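Local coordinates for EreC (PDB 6XCQ), which is an erythromycin esterase that probably inactivates macrolide antibiotics by hydrolysing the ester bond of their lactone ring, at residues A[234-238]-A[239-243]; A[370-373]-A[374-377]; A[379-382]-A[383-387]. The protein carries 1 engineered substitution. All coordinates share one frame; numbering follows the deposited sequence. Where two conformers were deposited one is given.

Contact 1 (A[234-238]-A[239-243])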
# COMPACT_ATOMS: atom_id res chain seq x y z
N PRO A 234 -10.97 -3.07 -29.51
CA PRO A 234 -10.22 -3.32 -30.75
C PRO A 234 -10.03 -2.06 -31.59
O PRO A 234 -9.00 -1.93 -32.27
CB PRO A 234 -11.07 -4.37 -31.48
CG PRO A 234 -11.83 -5.04 -30.39
CD PRO A 234 -12.15 -3.95 -29.42
N VAL A 235 -10.97 -1.13 -31.53
CA VAL A 235 -10.83 0.12 -32.27
C VAL A 235 -9.97 1.12 -31.50
O VAL A 235 -9.11 1.80 -32.07
CB VAL A 235 -12.22 0.69 -32.61
CG1 VAL A 235 -12.11 2.10 -33.16
CG2 VAL A 235 -12.92 -0.23 -33.60
N LEU A 236 -10.17 1.22 -30.18
CA LEU A 236 -9.50 2.27 -29.41
C LEU A 236 -8.03 1.98 -29.20
O LEU A 236 -7.27 2.90 -28.85
CB LEU A 236 -10.21 2.47 -28.06
CG LEU A 236 -11.68 2.90 -28.18
CD1 LEU A 236 -12.36 2.97 -26.83
CD2 LEU A 236 -11.87 4.21 -28.95
N LYS A 237 -7.60 0.73 -29.40
CA LYS A 237 -6.19 0.35 -29.37
C LYS A 237 -5.44 0.70 -30.66
O LYS A 237 -4.27 0.33 -30.78
CB LYS A 237 -6.05 -1.15 -29.11
CG LYS A 237 -6.34 -1.57 -27.67
CD LYS A 237 -6.23 -3.10 -27.59
CE LYS A 237 -6.75 -3.64 -26.27
NZ LYS A 237 -6.76 -5.13 -26.25
N LYS A 238 -6.08 1.39 -31.60
CA LYS A 238 -5.38 1.81 -32.82
C LYS A 238 -4.14 2.64 -32.48
O LYS A 238 -4.05 3.28 -31.43
CB LYS A 238 -6.32 2.60 -33.72
CG LYS A 238 -6.79 3.92 -33.13
CD LYS A 238 -7.57 4.73 -34.14
CE LYS A 238 -9.04 4.78 -33.79
NZ LYS A 238 -9.82 5.51 -34.81
N HIS A 239 -3.17 2.64 -33.41
CA HIS A 239 -1.84 3.15 -33.10
C HIS A 239 -1.86 4.63 -32.72
O HIS A 239 -1.15 5.04 -31.80
CB HIS A 239 -0.89 2.95 -34.29
CG HIS A 239 0.45 3.61 -34.13
ND1 HIS A 239 1.54 2.96 -33.58
CD2 HIS A 239 0.87 4.86 -34.45
CE1 HIS A 239 2.57 3.79 -33.57
NE2 HIS A 239 2.19 4.94 -34.08
N VAL A 240 -2.66 5.44 -33.41
CA VAL A 240 -2.65 6.87 -33.17
C VAL A 240 -3.05 7.21 -31.74
O VAL A 240 -2.72 8.29 -31.25
CB VAL A 240 -3.57 7.59 -34.19
CG1 VAL A 240 -5.03 7.22 -33.97
CG2 VAL A 240 -3.37 9.10 -34.13
N ASN A 241 -3.77 6.31 -31.07
CA ASN A 241 -4.17 6.54 -29.68
C ASN A 241 -3.10 6.15 -28.67
O ASN A 241 -3.33 6.29 -27.47
CB ASN A 241 -5.45 5.76 -29.34
CG ASN A 241 -6.68 6.33 -30.02
OD1 ASN A 241 -6.65 7.44 -30.56
ND2 ASN A 241 -7.77 5.58 -29.99
N SER A 242 -1.95 5.62 -29.11
CA SER A 242 -0.86 5.31 -28.19
C SER A 242 -1.41 4.41 -27.09
O SER A 242 -2.18 3.48 -27.39
CB SER A 242 -0.25 6.63 -27.72
OG SER A 242 0.82 6.43 -26.81
N ASP A 243 -1.10 4.65 -25.82
CA ASP A 243 -1.60 3.85 -24.72
C ASP A 243 -2.82 4.47 -24.04
O ASP A 243 -3.09 4.20 -22.87
CB ASP A 243 -0.49 3.60 -23.68
CG ASP A 243 0.05 4.91 -23.07
OD1 ASP A 243 -0.27 6.02 -23.56
OD2 ASP A 243 0.82 4.81 -22.09
O HOH W 1 -5.00 3.12 -27.11
O HOH W 2 -1.69 1.63 -29.41
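The connection between helix 233-236 and helix 244-267 is built round Asn241, whose side-chain amide reaches back to the carbonyl of Leu236 at the end of the first helix. Asn241 ND2 donates to Leu236 O over 3.0 Å, and the N-H...O angle of 166° makes the bond nearly straight. The acceptor lies close to the plane of the asparagine amide, whereas the donor is tilted out of the plane of the Leu236 carbonyl. With CG anti to its own carbonyl carbon (chi1 -71°), the amide is directed back along the chain to the helix end. A second bond from the same residue, Asn241 N to Lys238 O at 3.1 Å, joins main chain to main chain and closes the turn that leads through the 3-10 segment 239-241.

Two waters extend this polar network. The first donates to Leu236 O and to Ser242 O, each at 2.9 Å, giving the Leu236 carbonyl two donors. The second bridges Lys237 O and Ser242 O, so both waters converge on the Ser242 carbonyl.

Side-chain packing lines the turn. The Lys238 chain, bent at chi3 (109°), runs alongside Val240 in the same direction, its CD 3.6 Å from Val240 CG1. Lys238 CG is 3.7 Å from Asn241 ND2, passing beside the amide. Leu236 is buried and, like Lys237, packs on Phe245 of helix 244-267.

Lys237 is the first residue to leave helical backbone angles, while Asp243 occupies the N-cap position of the next helix, though its side chain makes no capping bond. This geometry is that of a compact helix-to-helix connection, in which an asparagine side chain takes up a carbonyl left by the ending helix and a 3-10 turn leads into the next.

Contact 2 (A[370-373]-A[374-377])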
# COMPACT_ATOMS: atom_id res chain seq x y z
N PRO A 370 -0.15 2.05 24.25
CA PRO A 370 0.52 0.79 24.60
C PRO A 370 0.30 -0.27 23.53
O PRO A 370 -0.82 -0.47 23.06
CB PRO A 370 -0.13 0.38 25.93
CG PRO A 370 -0.58 1.65 26.53
CD PRO A 370 -1.02 2.51 25.36
N ALA A 371 1.37 -0.97 23.16
CA ALA A 371 1.21 -2.03 22.18
C ALA A 371 0.71 -3.30 22.86
O ALA A 371 0.76 -3.43 24.09
CB ALA A 371 2.53 -2.30 21.44
N ASP A 372 0.20 -4.23 22.05
CA ASP A 372 -0.36 -5.47 22.59
C ASP A 372 0.70 -6.26 23.36
O ASP A 372 1.87 -6.32 22.96
CB ASP A 372 -0.91 -6.34 21.45
CG ASP A 372 -1.87 -7.41 21.95
OD1 ASP A 372 -2.50 -7.19 23.00
OD2 ASP A 372 -1.98 -8.47 21.29
N ALA A 373 0.28 -6.87 24.47
CA ALA A 373 1.18 -7.68 25.29
C ALA A 373 1.81 -8.81 24.48
O ALA A 373 1.16 -9.46 23.66
CB ALA A 373 0.43 -8.28 26.48
N ILE A 374 3.09 -9.06 24.74
CA ILE A 374 3.79 -10.15 24.07
C ILE A 374 3.51 -11.44 24.84
O ILE A 374 3.78 -11.53 26.04
CB ILE A 374 5.30 -9.85 24.01
CG1 ILE A 374 5.53 -8.61 23.14
CG2 ILE A 374 6.11 -11.07 23.54
CD1 ILE A 374 6.91 -7.95 23.36
N ARG A 375 2.94 -12.44 24.16
CA ARG A 375 2.56 -13.68 24.81
C ARG A 375 3.41 -14.84 24.29
O ARG A 375 4.19 -14.69 23.34
CB ARG A 375 1.07 -13.96 24.61
CG ARG A 375 0.22 -12.88 25.22
CD ARG A 375 -1.24 -13.06 24.92
NE ARG A 375 -1.98 -11.83 25.21
CZ ARG A 375 -2.15 -10.85 24.32
NH1 ARG A 375 -1.62 -10.95 23.10
NH2 ARG A 375 -2.83 -9.76 24.66
N GLU A 376 3.24 -16.00 24.93
CA GLU A 376 4.13 -17.12 24.65
C GLU A 376 3.94 -17.65 23.24
O GLU A 376 4.89 -18.15 22.63
CB GLU A 376 3.94 -18.26 25.68
CG GLU A 376 4.91 -19.44 25.46
CD GLU A 376 4.76 -20.57 26.50
OE1 GLU A 376 3.99 -20.41 27.47
OE2 GLU A 376 5.43 -21.62 26.35
N ASP A 377 2.72 -17.56 22.70
CA ASP A 377 2.49 -17.95 21.31
C ASP A 377 2.51 -16.74 20.38
O ASP A 377 1.76 -16.68 19.40
CB ASP A 377 1.19 -18.72 21.18
CG ASP A 377 -0.01 -17.96 21.71
OD1 ASP A 377 0.10 -16.75 22.03
OD2 ASP A 377 -1.08 -18.59 21.80
O HOH W 3 1.12 -11.55 22.09
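Arg375 grips the carboxylate of Asp372 end-on in a two-nitrogen salt bridge, one nitrogen to each oxygen. Arg375 NH2 donates to Asp372 OD1 over 3.1 Å, and Arg375 NH1 to Asp372 OD2 over an equal 3.1 Å; the second bond is the straighter, at 172° against 157°. The pairing is not coplanar, since the two flat groups are turned 52° apart. OD2 lies in the guanidinium plane, yet NH1 meets it from above the carboxylate plane, while NH2 reaches OD1 on its syn side but tilted well out of that plane. Asp372 OD2 also bonds Ser412 OG, which gives the carboxylate a tie beyond the loop.

A water bridges the backbone, donating to Ala373 O at 2.6 Å and accepting from Arg375 N at 2.9 Å. The arginine side chain, extended from CG to NE, doubles back along the extended backbone and brings one guanidinium face over Ala373. Both Ala373 O and Ala373 CB lie over that face: the carbonyl O is 3.2 Å from Arg375 NH1 without a hydrogen bond, and CB is 4.0 Å from Arg375 NH2, offset toward the rim.

Farther out, Ile374 turns from the bridge and packs on Glu380 and Gln381 of helix 379-387 and on Arg407 of strand 405-408. In this surface connection from strand 365-370 to helix 379-387, one carboxylate is thus held by two guanidinium nitrogens and by Ser412, so its charge is paired and its rotation probably restricted.

Contact 3 (A[379-382]-A[383-387])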
# COMPACT_ATOMS: atom_id res chain seq x y z
N MET A 379 4.76 -14.10 17.77
CA MET A 379 5.99 -14.02 16.99
C MET A 379 7.04 -13.20 17.74
O MET A 379 8.24 -13.49 17.65
CB MET A 379 5.70 -13.42 15.62
CG MET A 379 6.95 -13.24 14.74
SD MET A 379 7.87 -14.76 14.38
CE MET A 379 6.61 -15.75 13.65
N GLU A 380 6.60 -12.18 18.46
CA GLU A 380 7.52 -11.36 19.25
C GLU A 380 8.27 -12.20 20.28
O GLU A 380 9.47 -11.98 20.51
CB GLU A 380 6.74 -10.23 19.94
CG GLU A 380 6.21 -9.16 18.94
CD GLU A 380 5.00 -9.61 18.13
OE1 GLU A 380 4.27 -10.53 18.57
OE2 GLU A 380 4.75 -9.01 17.05
N GLN A 381 7.59 -13.16 20.91
CA GLN A 381 8.28 -13.97 21.90
C GLN A 381 9.30 -14.89 21.25
O GLN A 381 10.39 -15.12 21.80
CB GLN A 381 7.28 -14.80 22.71
CG GLN A 381 7.97 -15.62 23.81
CD GLN A 381 8.57 -14.73 24.87
OE1 GLN A 381 7.88 -13.93 25.48
NE2 GLN A 381 9.87 -14.87 25.10
N TYR A 382 8.95 -15.42 20.08
CA TYR A 382 9.88 -16.24 19.32
C TYR A 382 11.15 -15.46 18.99
O TYR A 382 12.26 -15.99 19.11
CB TYR A 382 9.19 -16.72 18.04
CG TYR A 382 10.02 -17.60 17.14
CD1 TYR A 382 10.03 -18.98 17.30
CD2 TYR A 382 10.77 -17.05 16.10
CE1 TYR A 382 10.77 -19.79 16.46
CE2 TYR A 382 11.51 -17.85 15.25
CZ TYR A 382 11.50 -19.22 15.43
OH TYR A 382 12.24 -20.01 14.59
N ILE A 383 10.99 -14.22 18.54
CA ILE A 383 12.13 -13.34 18.30
C ILE A 383 12.97 -13.21 19.56
O ILE A 383 14.21 -13.30 19.52
CB ILE A 383 11.66 -11.95 17.81
CG1 ILE A 383 11.00 -12.06 16.43
CG2 ILE A 383 12.82 -10.96 17.80
CD1 ILE A 383 11.91 -12.56 15.36
N ILE A 384 12.31 -12.99 20.70
CA ILE A 384 13.05 -12.87 21.96
C ILE A 384 13.81 -14.15 22.26
O ILE A 384 14.99 -14.12 22.65
CB ILE A 384 12.09 -12.51 23.12
CG1 ILE A 384 11.53 -11.10 22.93
CG2 ILE A 384 12.82 -12.57 24.44
CD1 ILE A 384 10.37 -10.78 23.87
N ASP A 385 13.17 -15.31 22.05
CA ASP A 385 13.82 -16.60 22.31
C ASP A 385 14.94 -16.89 21.32
O ASP A 385 15.92 -17.56 21.66
CB ASP A 385 12.79 -17.73 22.26
CG ASP A 385 11.72 -17.60 23.33
OD1 ASP A 385 11.93 -16.87 24.31
OD2 ASP A 385 10.66 -18.24 23.19
N ALA A 386 14.80 -16.44 20.07
CA ALA A 386 15.79 -16.75 19.05
C ALA A 386 16.94 -15.75 19.09
O ALA A 386 18.10 -16.13 19.34
CB ALA A 386 15.13 -16.73 17.67
N CYS A 387 16.63 -14.48 18.86
CA CYS A 387 17.61 -13.43 18.67
C CYS A 387 17.96 -12.67 19.93
O CYS A 387 19.00 -12.02 19.96
CB CYS A 387 17.08 -12.43 17.63
SG CYS A 387 17.28 -12.93 15.93
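Ile383 N donates to Met379 O at 3.0 Å, the first of four i to i+4 backbone bonds that join the two halves of helix 379-387. Ile384 N reaches Glu380 O at the same length. Asp385 N follows with Gln381 O, and Ala386 N with Tyr382 O, both at 2.8 Å. The last of these is the most bent of the four, with an N-H...O angle of 142°.

One side-chain bond runs along the outer flank. Gln381 NE2 donates to Asp385 OD1 over 3.0 Å, one helical turn on. Here the acceptor lies nearly in the glutamine amide plane, but the donor stands above the carboxylate plane, 42° out of it. A bend at chi2 (66°) carries the glutamine amide over toward Asp385, and the Gln381 CG methylene also passes 3.8 Å from Asp385 OD2.

Van der Waals packing sets the CG2 methyl of Ile384 beside the same amide, 3.8 Å from Gln381 NE2. The apolar pair lies on another flank, where the Tyr382 ring approaches the Ala386 methyl loosely, with Tyr382 CE2 4.5 Å from Ala386 CB.

Covalent and tertiary links hold the helix to the neighbouring strands. Cys387 forms a disulfide with Cys393 of strand 392-396, and Ile383 packs on Cys393 and Thr395 of that strand. Met379 touches Met406 of strand 405-408, while the buried carboxylate of Glu380 bonds Thr344 OG1 and Arg407 N through OE2. Met379 and Ile383 thus pack on strands, whereas Gln381 and Asp385 lie on a more exposed flank, where a neutral amide bonded to a carboxylate makes an i to i+4 side-chain link that restrains both groups across one turn.

In the fold
Contact 1 lies on the far side of the chain's centre from the other two, its nearest atoms about 44 Å from contact 2 and about 41 Å from contact 3. It joins two helices, whereas contacts 2 and 3 follow one another from the end of strand 365-370 to helix 379-387, with centres 12 Å apart. These two touch directly: Arg375 O lies 3.2 Å from Gln381 CB. Contact 2 is a surface contact resting on charge; contacts 1 and 3 are partly buried. Contact 1 relies on a side-chain amide and waters to satisfy backbone carbonyls, while contact 3 relies on regular helical bonding, with strand packing and a disulfide behind it.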